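Local coordinates for protein arginine--tRNA ligase (PDB 3FNR) that catalyses the ATP-dependent attachment of L-arginine to tRNA(Arg), releasing AMP and diphosphate, as a monomeric class I aminoacyl-tRNA synthetase, at residues Val275-Asp280 / Ser297-Glu302; Phe312-Lys315 / His320-Phe323; Gly52-Asp57 / Asp306-Ile311. The protein carries 1 engineered substitution. One frame throughout, in Å; residues are numbered along the deposited sequence. Where two conformers were deposited one is given.

Contact 1 of 3, residues Val275-Asp280 / Ser297-Glu302; sequences VSLLKD and SDVVDE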
ATOM      1  N   VAL A 275      -4.519  -1.531  13.216  1.00 53.20           N
ATOM      2  CA  VAL A 275      -5.240  -2.758  12.878  1.00 51.80           C
ATOM      3  C   VAL A 275      -5.089  -3.783  14.016  1.00 54.72           C
ATOM      4  O   VAL A 275      -3.988  -3.983  14.536  1.00 57.12           O
ATOM      5  CB  VAL A 275      -4.749  -3.352  11.534  1.00 50.04           C
ATOM      6  CG1 VAL A 275      -5.423  -4.673  11.236  1.00 47.24           C
ATOM      7  CG2 VAL A 275      -5.000  -2.377  10.395  1.00 55.46           C
ATOM      8  N   SER A 276      -6.198  -4.406  14.414  1.00 54.67           N
ATOM      9  CA  SER A 276      -6.157  -5.527  15.350  1.00 55.15           C
ATOM     10  C   SER A 276      -6.354  -6.837  14.611  1.00 54.96           C
ATOM     11  O   SER A 276      -7.394  -7.053  13.981  1.00 58.47           O
ATOM     12  CB  SER A 276      -7.234  -5.385  16.422  1.00 53.15           C
ATOM     13  OG  SER A 276      -6.964  -4.289  17.273  1.00 62.80           O
ATOM     14  N   LEU A 277      -5.358  -7.714  14.684  1.00 55.71           N
ATOM     15  CA  LEU A 277      -5.491  -9.048  14.111  1.00 58.42           C
ATOM     16  C   LEU A 277      -5.846 -10.057  15.185  1.00 57.95           C
ATOM     17  O   LEU A 277      -5.248 -10.065  16.262  1.00 58.13           O
ATOM     18  CB  LEU A 277      -4.212  -9.476  13.396  1.00 61.82           C
ATOM     19  CG  LEU A 277      -3.980  -8.971  11.976  1.00 66.68           C
ATOM     20  CD1 LEU A 277      -2.552  -9.272  11.568  1.00 66.26           C
ATOM     21  CD2 LEU A 277      -4.973  -9.578  10.983  1.00 69.27           C
ATOM     22  N   LEU A 278      -6.825 -10.900  14.881  1.00 61.07           N
ATOM     23  CA  LEU A 278      -7.271 -11.942  15.801  1.00 64.76           C
ATOM     24  C   LEU A 278      -7.152 -13.315  15.167  1.00 66.56           C
ATOM     25  O   LEU A 278      -7.260 -13.450  13.947  1.00 66.06           O
ATOM     26  CB  LEU A 278      -8.731 -11.725  16.217  1.00 62.42           C
ATOM     27  CG  LEU A 278      -9.160 -10.442  16.929  1.00 60.32           C
ATOM     28  CD1 LEU A 278     -10.667 -10.404  17.031  1.00 62.58           C
ATOM     29  CD2 LEU A 278      -8.546 -10.347  18.304  1.00 54.67           C
ATOM     30  N   LYS A 279      -6.922 -14.319  16.009  1.00 69.50           N
ATOM     31  CA  LYS A 279      -7.065 -15.723  15.631  1.00 74.36           C
ATOM     32  C   LYS A 279      -7.802 -16.456  16.752  1.00 76.03           C
ATOM     33  O   LYS A 279      -7.345 -16.462  17.903  1.00 73.21           O
ATOM     34  CB  LYS A 279      -5.709 -16.376  15.359  1.00 74.71           C
ATOM     35  CG  LYS A 279      -5.819 -17.752  14.706  1.00 80.39           C
ATOM     36  CD  LYS A 279      -4.833 -18.743  15.314  1.00 89.81           C
ATOM     37  CE  LYS A 279      -3.520 -18.812  14.547  1.00 90.28           C
ATOM     38  NZ  LYS A 279      -3.620 -19.723  13.374  1.00 88.87           N
ATOM     39  N   ASP A 280      -8.943 -17.052  16.393  1.00 78.58           N
ATOM     40  CA  ASP A 280      -9.844 -17.781  17.310  1.00 84.08           C
ATOM     41  C   ASP A 280     -10.398 -16.926  18.461  1.00 84.83           C
ATOM     42  O   ASP A 280     -10.650 -17.429  19.561  1.00 84.95           O
ATOM     43  CB  ASP A 280      -9.198 -19.083  17.834  1.00 86.19           C
ATOM     44  CG  ASP A 280      -8.853 -20.066  16.716  1.00 93.31           C
ATOM     45  OD1 ASP A 280      -7.744 -20.650  16.752  1.00 93.84           O
ATOM     46  OD2 ASP A 280      -9.687 -20.261  15.806  1.00 96.11           O
ATOM     47  N   SER A 297       5.528 -10.338   6.690  1.00 50.07           N
ATOM     48  CA  SER A 297       5.932 -11.596   6.079  1.00 50.34           C
ATOM     49  C   SER A 297       5.266 -12.825   6.691  1.00 49.82           C
ATOM     50  O   SER A 297       4.834 -13.721   5.965  1.00 47.43           O
ATOM     51  CB  SER A 297       7.444 -11.746   6.242  1.00 48.48           C
ATOM     52  OG  SER A 297       8.025 -12.276   5.074  1.00 59.36           O
ATOM     53  N   ASP A 298       5.209 -12.866   8.021  1.00 49.40           N
ATOM     54  CA  ASP A 298       4.623 -13.986   8.747  1.00 51.46           C
ATOM     55  C   ASP A 298       3.124 -14.093   8.486  1.00 52.04           C
ATOM     56  O   ASP A 298       2.598 -15.192   8.299  1.00 52.82           O
ATOM     57  CB  ASP A 298       4.881 -13.846  10.251  1.00 51.85           C
ATOM     58  CG  ASP A 298       6.331 -14.135  10.635  1.00 60.14           C
ATOM     59  OD1 ASP A 298       6.715 -13.778  11.772  1.00 67.08           O
ATOM     60  OD2 ASP A 298       7.084 -14.714   9.819  1.00 55.15           O
ATOM     61  N   VAL A 299       2.455 -12.943   8.468  1.00 50.27           N
ATOM     62  CA  VAL A 299       1.021 -12.866   8.197  1.00 44.02           C
ATOM     63  C   VAL A 299       0.699 -13.292   6.759  1.00 47.27           C
ATOM     64  O   VAL A 299      -0.232 -14.069   6.543  1.00 48.22           O
ATOM     65  CB  VAL A 299       0.468 -11.459   8.548  1.00 46.85           C
ATOM     66  CG1 VAL A 299      -0.973 -11.284   8.082  1.00 43.43           C
ATOM     67  CG2 VAL A 299       0.578 -11.209  10.066  1.00 42.38           C
ATOM     68  N   VAL A 300       1.488 -12.825   5.788  1.00 46.50           N
ATOM     69  CA  VAL A 300       1.301 -13.228   4.385  1.00 44.66           C
ATOM     70  C   VAL A 300       1.568 -14.725   4.195  1.00 47.19           C
ATOM     71  O   VAL A 300       0.901 -15.381   3.396  1.00 50.99           O
ATOM     72  CB  VAL A 300       2.146 -12.391   3.380  1.00 42.01           C
ATOM     73  CG1 VAL A 300       1.822 -12.784   1.933  1.00 39.66           C
ATOM     74  CG2 VAL A 300       1.881 -10.923   3.544  1.00 39.00           C
ATOM     75  N   ASP A 301       2.525 -15.264   4.949  1.00 51.22           N
ATOM     76  CA  ASP A 301       2.805 -16.703   4.944  1.00 54.19           C
ATOM     77  C   ASP A 301       1.580 -17.502   5.398  1.00 53.38           C
ATOM     78  O   ASP A 301       1.253 -18.544   4.826  1.00 53.02           O
ATOM     79  CB  ASP A 301       4.000 -17.027   5.853  1.00 57.65           C
ATOM     80  CG  ASP A 301       5.343 -16.668   5.223  1.00 66.38           C
ATOM     81  OD1 ASP A 301       5.458 -16.689   3.977  1.00 69.02           O
ATOM     82  OD2 ASP A 301       6.291 -16.368   5.985  1.00 70.42           O
ATOM     83  N   GLU A 302       0.898 -16.981   6.412  1.00 50.85           N
ATOM     84  CA  GLU A 302      -0.243 -17.655   7.001  1.00 53.57           C
ATOM     85  C   GLU A 302      -1.524 -17.475   6.193  1.00 52.69           C
ATOM     86  O   GLU A 302      -2.198 -18.456   5.887  1.00 60.21           O
ATOM     87  CB  GLU A 302      -0.448 -17.188   8.443  1.00 55.02           C
ATOM     88  CG  GLU A 302      -1.399 -18.061   9.247  1.00 64.08           C
ATOM     89  CD  GLU A 302      -1.205 -17.924  10.748  1.00 74.81           C
ATOM     90  OE1 GLU A 302      -2.109 -18.346  11.499  1.00 81.11           O
ATOM     91  OE2 GLU A 302      -0.153 -17.406  11.184  1.00 75.67           O
TER
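Lys-279 and Glu-302 form a salt bridge across this contact, with Lys-279 NZ 2.8 Å from Glu-302 OE1. The ammonium nitrogen sits almost in line with the CD-OE1 bond, beyond the oxygen, rather than at one side of it. Lys-279 CE follows NZ to within 3.4 Å of Glu-302 OE1, so the end of the lysine, and not its charge alone, lies against the carboxylate. The two chains make unequal journeys to this meeting point. Lys-279 starts with CG opposite the backbone N (chi1 -169°) and then bends at each of its next three torsions, whereas Glu-302 stays extended past CG. Both lie at the surface, and their CA atoms are 11.2 Å apart. Glu-302 OE2 is hydrogen-bonded to Tyr-284 OH, so each carboxylate oxygen has a partner, which should restrict rotation of the group.

Deeper in, the strand and the helix meet through one apolar pair. Leu-277 and Val-299 reach for each other tip to tip, and Leu-277 CD1 stands 4.0 Å from Val-299 CG2. This is the Val-299 methyl that lies beside the backbone N. The CA separation here is 9.6 Å. Leu-277 also packs on Tyr-284, while Val-299 leans on Leu-308 of the next helix.

With 125 Å² buried in all, the contact is sparse: a surface ion pair beside a single methyl-methyl touch. It joins the end of strand 267-279 to helix 296-303, the two sides of a connection whose sequence holds the KMSK-type signature of class I synthetases. Being solvent-exposed, the ion pair is probably screened by water, so it probably orients the two side chains more than it adds stability.

Contact 2 of 3, residues Phe312-Lys315 / His320-Phe323; sequences FLSK and HLEF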
ATOM      1  N   PHE A 312      -6.913  -5.512   4.619  1.00 32.37           N
ATOM      2  CA  PHE A 312      -6.304  -4.220   4.929  1.00 36.67           C
ATOM      3  C   PHE A 312      -6.873  -3.035   4.145  1.00 39.11           C
ATOM      4  O   PHE A 312      -6.532  -1.883   4.410  1.00 47.24           O
ATOM      5  CB  PHE A 312      -4.772  -4.307   4.853  1.00 37.46           C
ATOM      6  CG  PHE A 312      -4.157  -4.975   6.056  1.00 39.66           C
ATOM      7  CD1 PHE A 312      -3.729  -4.219   7.139  1.00 45.37           C
ATOM      8  CD2 PHE A 312      -4.058  -6.358   6.131  1.00 46.61           C
ATOM      9  CE1 PHE A 312      -3.179  -4.825   8.263  1.00 42.03           C
ATOM     10  CE2 PHE A 312      -3.518  -6.973   7.259  1.00 45.62           C
ATOM     11  CZ  PHE A 312      -3.074  -6.201   8.323  1.00 42.48           C
ATOM     12  N   LEU A 313      -7.755  -3.332   3.195  1.00 39.78           N
ATOM     13  CA  LEU A 313      -8.444  -2.313   2.417  1.00 39.03           C
ATOM     14  C   LEU A 313      -9.904  -2.153   2.840  1.00 43.69           C
ATOM     15  O   LEU A 313     -10.574  -1.218   2.413  1.00 43.41           O
ATOM     16  CB  LEU A 313      -8.384  -2.676   0.938  1.00 39.74           C
ATOM     17  CG  LEU A 313      -8.492  -1.541  -0.073  1.00 43.95           C
ATOM     18  CD1 LEU A 313      -7.193  -0.735  -0.104  1.00 45.02           C
ATOM     19  CD2 LEU A 313      -8.819  -2.115  -1.433  1.00 42.73           C
ATOM     20  N   SER A 314     -10.369  -3.044   3.713  1.00 48.91           N
ATOM     21  CA  SER A 314     -11.800  -3.302   3.886  1.00 48.93           C
ATOM     22  C   SER A 314     -12.551  -2.305   4.758  1.00 51.52           C
ATOM     23  O   SER A 314     -13.778  -2.345   4.827  1.00 57.56           O
ATOM     24  CB  SER A 314     -12.025  -4.731   4.407  1.00 47.23           C
ATOM     25  OG  SER A 314     -11.502  -4.871   5.717  1.00 41.38           O
ATOM     26  N   LYS A 315     -11.832  -1.419   5.429  1.00 53.82           N
ATOM     27  CA  LYS A 315     -12.489  -0.383   6.214  1.00 57.88           C
ATOM     28  C   LYS A 315     -11.789   0.956   6.040  1.00 56.69           C
ATOM     29  O   LYS A 315     -10.572   0.997   5.818  1.00 53.57           O
ATOM     30  CB  LYS A 315     -12.582  -0.798   7.696  1.00 63.31           C
ATOM     31  CG  LYS A 315     -13.589  -0.016   8.571  1.00 75.16           C
ATOM     32  CD  LYS A 315     -15.076  -0.290   8.252  1.00 85.58           C
ATOM     33  CE  LYS A 315     -15.698   0.723   7.266  1.00 87.69           C
ATOM     34  NZ  LYS A 315     -15.527   2.154   7.660  1.00 82.21           N
ATOM     35  N   HIS A 320     -10.533   2.275  13.021  1.00 63.56           N
ATOM     36  CA  HIS A 320      -9.964   1.018  13.530  0.50 60.97           C
ATOM     37  C   HIS A 320     -10.514  -0.210  12.807  1.00 63.32           C
ATOM     38  O   HIS A 320     -11.731  -0.346  12.645  1.00 64.61           O
ATOM     39  CB  HIS A 320     -10.246   0.862  15.027  0.50 58.10           C
ATOM     40  CG  HIS A 320      -9.477   1.806  15.896  0.50 49.23           C
ATOM     41  ND1 HIS A 320      -8.190   1.549  16.317  0.50 42.20           N
ATOM     42  CD2 HIS A 320      -9.823   2.995  16.443  0.50 44.87           C
ATOM     43  CE1 HIS A 320      -7.773   2.544  17.078  0.50 41.60           C
ATOM     44  NE2 HIS A 320      -8.746   3.434  17.172  0.50 40.50           N
ATOM     45  N   LEU A 321      -9.616  -1.103  12.404  1.00 61.62           N
ATOM     46  CA  LEU A 321      -9.976  -2.329  11.725  1.00 58.84           C
ATOM     47  C   LEU A 321      -9.633  -3.514  12.615  1.00 57.95           C
ATOM     48  O   LEU A 321      -8.500  -3.650  13.082  1.00 57.08           O
ATOM     49  CB  LEU A 321      -9.244  -2.413  10.377  1.00 60.68           C
ATOM     50  CG  LEU A 321      -9.583  -3.448   9.289  1.00 65.44           C
ATOM     51  CD1 LEU A 321      -8.639  -4.635   9.335  1.00 65.96           C
ATOM     52  CD2 LEU A 321     -11.053  -3.909   9.290  1.00 66.35           C
ATOM     53  N   GLU A 322     -10.628  -4.360  12.856  1.00 57.60           N
ATOM     54  CA  GLU A 322     -10.436  -5.597  13.596  1.00 57.19           C
ATOM     55  C   GLU A 322     -10.862  -6.757  12.714  1.00 55.05           C
ATOM     56  O   GLU A 322     -11.949  -6.736  12.128  1.00 54.77           O
ATOM     57  CB  GLU A 322     -11.254  -5.586  14.887  1.00 61.24           C
ATOM     58  CG  GLU A 322     -11.004  -6.783  15.804  1.00 72.49           C
ATOM     59  CD  GLU A 322     -12.106  -6.976  16.835  1.00 82.46           C
ATOM     60  OE1 GLU A 322     -13.269  -7.225  16.437  1.00 84.12           O
ATOM     61  OE2 GLU A 322     -11.806  -6.886  18.045  1.00 85.28           O
ATOM     62  N   PHE A 323     -10.002  -7.763  12.603  1.00 54.64           N
ATOM     63  CA  PHE A 323     -10.328  -8.923  11.788  1.00 55.59           C
ATOM     64  C   PHE A 323      -9.826 -10.215  12.401  1.00 56.01           C
ATOM     65  O   PHE A 323      -8.700 -10.281  12.880  1.00 56.66           O
ATOM     66  CB  PHE A 323      -9.779  -8.769  10.367  1.00 55.07           C
ATOM     67  CG  PHE A 323     -10.481  -9.629   9.360  1.00 57.87           C
ATOM     68  CD1 PHE A 323     -11.615  -9.159   8.701  1.00 63.60           C
ATOM     69  CD2 PHE A 323     -10.017 -10.910   9.071  1.00 54.19           C
ATOM     70  CE1 PHE A 323     -12.279  -9.956   7.767  1.00 64.78           C
ATOM     71  CE2 PHE A 323     -10.672 -11.714   8.143  1.00 54.97           C
ATOM     72  CZ  PHE A 323     -11.806 -11.236   7.489  1.00 59.68           C
TER
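Leu-321 points its side chain at the loop of Ser-314 and Lys-315, where a beta-alpha-beta crossover of the class I Rossmann-type catalytic domain turns from helix 305-311 into strand 321-324. The CA atoms of Lys-315 and Leu-321 are 6.4 Å apart, yet no hydrogen bond joins the two segments, so the approach rests on side-chain packing. Leu-321 CG lies opposite its backbone N (chi1 -169°), which carries the isobutyl group off the strand towards the loop. One methyl does the touching: CD2 meets Lys-315 CB at 3.8 Å as well as the serine side chain. Lys-315 sets out towards the strand, but bends at chi2, chi3 and chi4 take its amino end away, and only the root of the chain packs here. Ser-314 OG is already hydrogen-bonded to Ile-311 O, three residues back at the end of helix 305-311, so it can lie beside a methyl without losing its polar partner. Within the sheet, backbone hydrogen bonds from Leu-321 and Phe-323 to Ser-276 tie the strand to strand 267-279. The closest approach of the contact is 3.7 Å, between Ser-314 OG and Leu-321 CD2.

Contact 3 of 3, residues Gly52-Asp57 / Asp306-Ile311; sequences GAVFGD and DALRYI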
ATOM      1  N   GLY A  52      -0.870   0.907   5.520  1.00 38.09           N
ATOM      2  CA  GLY A  52      -0.288   1.975   4.693  1.00 34.60           C
ATOM      3  C   GLY A  52       0.178   1.447   3.347  1.00 34.23           C
ATOM      4  O   GLY A  52      -0.170   1.998   2.296  1.00 35.02           O
ATOM      5  N   ALA A  53       0.927   0.348   3.379  1.00 31.08           N
ATOM      6  CA  ALA A  53       1.428  -0.280   2.144  1.00 28.17           C
ATOM      7  C   ALA A  53       0.289  -0.717   1.198  1.00 29.63           C
ATOM      8  O   ALA A  53       0.305  -0.395   0.005  1.00 35.82           O
ATOM      9  CB  ALA A  53       2.303  -1.452   2.485  1.00 21.69           C
ATOM     10  N   VAL A  54      -0.698  -1.426   1.743  1.00 30.62           N
ATOM     11  CA  VAL A  54      -1.812  -1.968   0.946  1.00 24.48           C
ATOM     12  C   VAL A  54      -2.670  -0.828   0.400  1.00 28.43           C
ATOM     13  O   VAL A  54      -3.011  -0.815  -0.787  1.00 33.99           O
ATOM     14  CB  VAL A  54      -2.651  -2.989   1.763  1.00 31.01           C
ATOM     15  CG1 VAL A  54      -4.013  -3.303   1.086  1.00 31.08           C
ATOM     16  CG2 VAL A  54      -1.852  -4.267   1.968  1.00 30.53           C
ATOM     17  N   PHE A  55      -2.980   0.144   1.261  1.00 25.75           N
ATOM     18  CA  PHE A  55      -3.721   1.336   0.844  1.00 29.32           C
ATOM     19  C   PHE A  55      -3.005   2.091  -0.284  1.00 30.22           C
ATOM     20  O   PHE A  55      -3.629   2.447  -1.288  1.00 32.51           O
ATOM     21  CB  PHE A  55      -3.994   2.266   2.038  1.00 30.85           C
ATOM     22  CG  PHE A  55      -4.964   3.390   1.736  1.00 37.35           C
ATOM     23  CD1 PHE A  55      -6.325   3.241   2.010  1.00 36.28           C
ATOM     24  CD2 PHE A  55      -4.514   4.605   1.205  1.00 37.78           C
ATOM     25  CE1 PHE A  55      -7.224   4.285   1.742  1.00 38.14           C
ATOM     26  CE2 PHE A  55      -5.414   5.652   0.927  1.00 36.99           C
ATOM     27  CZ  PHE A  55      -6.764   5.486   1.197  1.00 34.94           C
ATOM     28  N   GLY A  56      -1.703   2.322  -0.130  1.00 29.98           N
ATOM     29  CA  GLY A  56      -0.955   3.120  -1.114  1.00 21.04           C
ATOM     30  C   GLY A  56      -0.823   2.465  -2.472  1.00 28.40           C
ATOM     31  O   GLY A  56      -0.870   3.140  -3.511  1.00 28.13           O
ATOM     32  N   ASP A  57      -0.659   1.149  -2.475  1.00 31.33           N
ATOM     33  CA  ASP A  57      -0.498   0.441  -3.743  1.00 32.50           C
ATOM     34  C   ASP A  57      -1.829   0.383  -4.473  1.00 33.25           C
ATOM     35  O   ASP A  57      -1.879   0.552  -5.692  1.00 35.75           O
ATOM     36  CB  ASP A  57       0.056  -0.968  -3.543  1.00 34.29           C
ATOM     37  CG  ASP A  57       0.368  -1.643  -4.862  1.00 40.96           C
ATOM     38  OD1 ASP A  57      -0.241  -2.691  -5.157  1.00 49.58           O
ATOM     39  OD2 ASP A  57       1.191  -1.092  -5.627  1.00 33.48           O
ATOM     40  N   ASP A 306      -3.797 -12.348  -1.276  1.00 40.99           N
ATOM     41  CA  ASP A 306      -5.160 -11.888  -1.570  1.00 39.43           C
ATOM     42  C   ASP A 306      -5.901 -11.468  -0.314  1.00 41.13           C
ATOM     43  O   ASP A 306      -6.550 -10.420  -0.301  1.00 41.46           O
ATOM     44  CB  ASP A 306      -5.955 -12.978  -2.287  1.00 41.74           C
ATOM     45  CG  ASP A 306      -5.331 -13.387  -3.615  1.00 47.69           C
ATOM     46  OD1 ASP A 306      -4.531 -12.610  -4.182  1.00 48.87           O
ATOM     47  OD2 ASP A 306      -5.646 -14.496  -4.096  1.00 53.07           O
ATOM     48  N   ALA A 307      -5.776 -12.279   0.738  1.00 35.64           N
ATOM     49  CA  ALA A 307      -6.427 -12.014   2.008  1.00 38.64           C
ATOM     50  C   ALA A 307      -5.896 -10.736   2.633  1.00 39.79           C
ATOM     51  O   ALA A 307      -6.682  -9.923   3.104  1.00 42.38           O
ATOM     52  CB  ALA A 307      -6.251 -13.187   2.950  1.00 41.03           C
ATOM     53  N   LEU A 308      -4.573 -10.549   2.607  1.00 39.89           N
ATOM     54  CA  LEU A 308      -3.946  -9.316   3.114  1.00 35.26           C
ATOM     55  C   LEU A 308      -4.454  -8.101   2.354  1.00 33.70           C
ATOM     56  O   LEU A 308      -4.850  -7.096   2.957  1.00 35.32           O
ATOM     57  CB  LEU A 308      -2.414  -9.374   3.012  1.00 36.68           C
ATOM     58  CG  LEU A 308      -1.701  -8.246   3.775  1.00 40.16           C
ATOM     59  CD1 LEU A 308      -1.208  -8.723   5.120  1.00 41.55           C
ATOM     60  CD2 LEU A 308      -0.547  -7.692   2.973  1.00 36.80           C
ATOM     61  N   ARG A 309      -4.465  -8.215   1.028  1.00 30.11           N
ATOM     62  CA  ARG A 309      -4.900  -7.140   0.167  1.00 34.28           C
ATOM     63  C   ARG A 309      -6.381  -6.813   0.374  1.00 35.85           C
ATOM     64  O   ARG A 309      -6.800  -5.684   0.142  1.00 44.46           O
ATOM     65  CB  ARG A 309      -4.626  -7.478  -1.302  1.00 32.30           C
ATOM     66  CG  ARG A 309      -3.137  -7.570  -1.709  1.00 38.40           C
ATOM     67  CD  ARG A 309      -2.346  -6.305  -1.403  1.00 41.27           C
ATOM     68  NE  ARG A 309      -2.825  -5.139  -2.148  1.00 30.95           N
ATOM     69  CZ  ARG A 309      -2.189  -4.567  -3.167  1.00 38.06           C
ATOM     70  NH1 ARG A 309      -1.028  -5.048  -3.591  1.00 33.78           N
ATOM     71  NH2 ARG A 309      -2.723  -3.507  -3.771  1.00 37.66           N
ATOM     72  N   TYR A 310      -7.168  -7.795   0.807  1.00 35.51           N
ATOM     73  CA  TYR A 310      -8.588  -7.572   1.045  1.00 33.92           C
ATOM     74  C   TYR A 310      -8.817  -6.938   2.409  1.00 34.62           C
ATOM     75  O   TYR A 310      -9.428  -5.871   2.508  1.00 40.10           O
ATOM     76  CB  TYR A 310      -9.409  -8.861   0.928  1.00 36.77           C
ATOM     77  CG  TYR A 310     -10.905  -8.573   0.945  1.00 43.38           C
ATOM     78  CD1 TYR A 310     -11.607  -8.412   2.153  1.00 41.84           C
ATOM     79  CD2 TYR A 310     -11.607  -8.409  -0.247  1.00 34.27           C
ATOM     80  CE1 TYR A 310     -12.975  -8.105   2.164  1.00 37.11           C
ATOM     81  CE2 TYR A 310     -12.966  -8.109  -0.250  1.00 42.83           C
ATOM     82  CZ  TYR A 310     -13.640  -7.956   0.953  1.00 38.36           C
ATOM     83  OH  TYR A 310     -14.984  -7.665   0.927  1.00 51.29           O
ATOM     84  N   ILE A 311      -8.351  -7.626   3.447  1.00 28.71           N
ATOM     85  CA  ILE A 311      -8.584  -7.261   4.830  1.00 33.74           C
ATOM     86  C   ILE A 311      -8.116  -5.841   5.092  1.00 33.85           C
ATOM     87  O   ILE A 311      -8.855  -5.045   5.666  1.00 35.61           O
ATOM     88  CB  ILE A 311      -7.851  -8.239   5.782  1.00 38.11           C
ATOM     89  CG1 ILE A 311      -8.502  -9.620   5.728  1.00 42.93           C
ATOM     90  CG2 ILE A 311      -7.858  -7.729   7.213  1.00 42.47           C
ATOM     91  CD1 ILE A 311      -7.606 -10.740   6.242  1.00 53.79           C
TER
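Asp-57 and Arg-309 supply the ionic part of this buried contact. Both terminal nitrogens of the guanidinium converge on a single carboxylate oxygen: Arg-309 NH1 lies 2.9 Å and Arg-309 NH2 3.0 Å from Asp-57 OD1. Sharing one acceptor bends both bonds, with N-H...O angles just under 140°. OD1 is approached on its anti side, somewhat out of the carboxylate plane, and it sits at the guanidinium edge, a little tilted from that plane. The two flat groups are turned 72° against each other, which excludes the coplanar, two-oxygen pairing. Arg-309 reaches this position by bending at chi2 and chi3 while its side chain crosses that of Asp-57 at about a right angle.

Further polar partners hold the pair. Asp-57 OD1 also takes a salt bridge from Arg-61, while Arg-309 NH1 is bonded to Ala-158 O and Arg-309 NH2 to Thr-58 OG1. So many partners would fix the guanidinium firmly, and the two arginines probably stabilise the negative charge of the buried aspartate.

The apolar part centres on Val-54, whose two methyls divide the work. CG2 meets Leu-308 CD2 at 3.8 Å and Arg-309 CD at 4.0 Å; CG1 lies 3.8 Å from the carbonyl oxygen of Arg-309 and 3.9 Å from its NE. Val-54 and Arg-309 run past each other in opposite directions, and their CA atoms are 6.1 Å apart.

The helix segments cross nearly perpendicularly, at -83°, with axes 9.6 Å apart at closest approach. Helix 50-65 follows directly on the HIGH motif, and helix 305-311 belongs to the crossover leading into strand 321-324; their packing therefore joins early and late parts of the Rossmann-type catalytic domain characteristic of class I aminoacyl-tRNA synthetases.

The three contacts form one continuous block of the catalytic domain. Contacts 1 and 2, with centres about 12 Å apart, share a sheet: Leu-278 N lies 2.8 Å from Phe-323 O, a probable hydrogen bond between parallel neighbours. Contacts 1 and 3, with centres about 13 Å apart, are joined by consecutive helices, where Val-300 CG2 comes within 4.1 Å of Leu-308 CD2. Contacts 2 and 3 have the nearest centres, about 10 Å apart; Phe-312 CB is 4.0 Å from Val-54 CG1, and Phe-323 packs on Ile-311. The HIGH motif of the ATP-binding site borders this block, since Ile-47 touches Leu-277 of contact 1 and Phe-312 of contact 2.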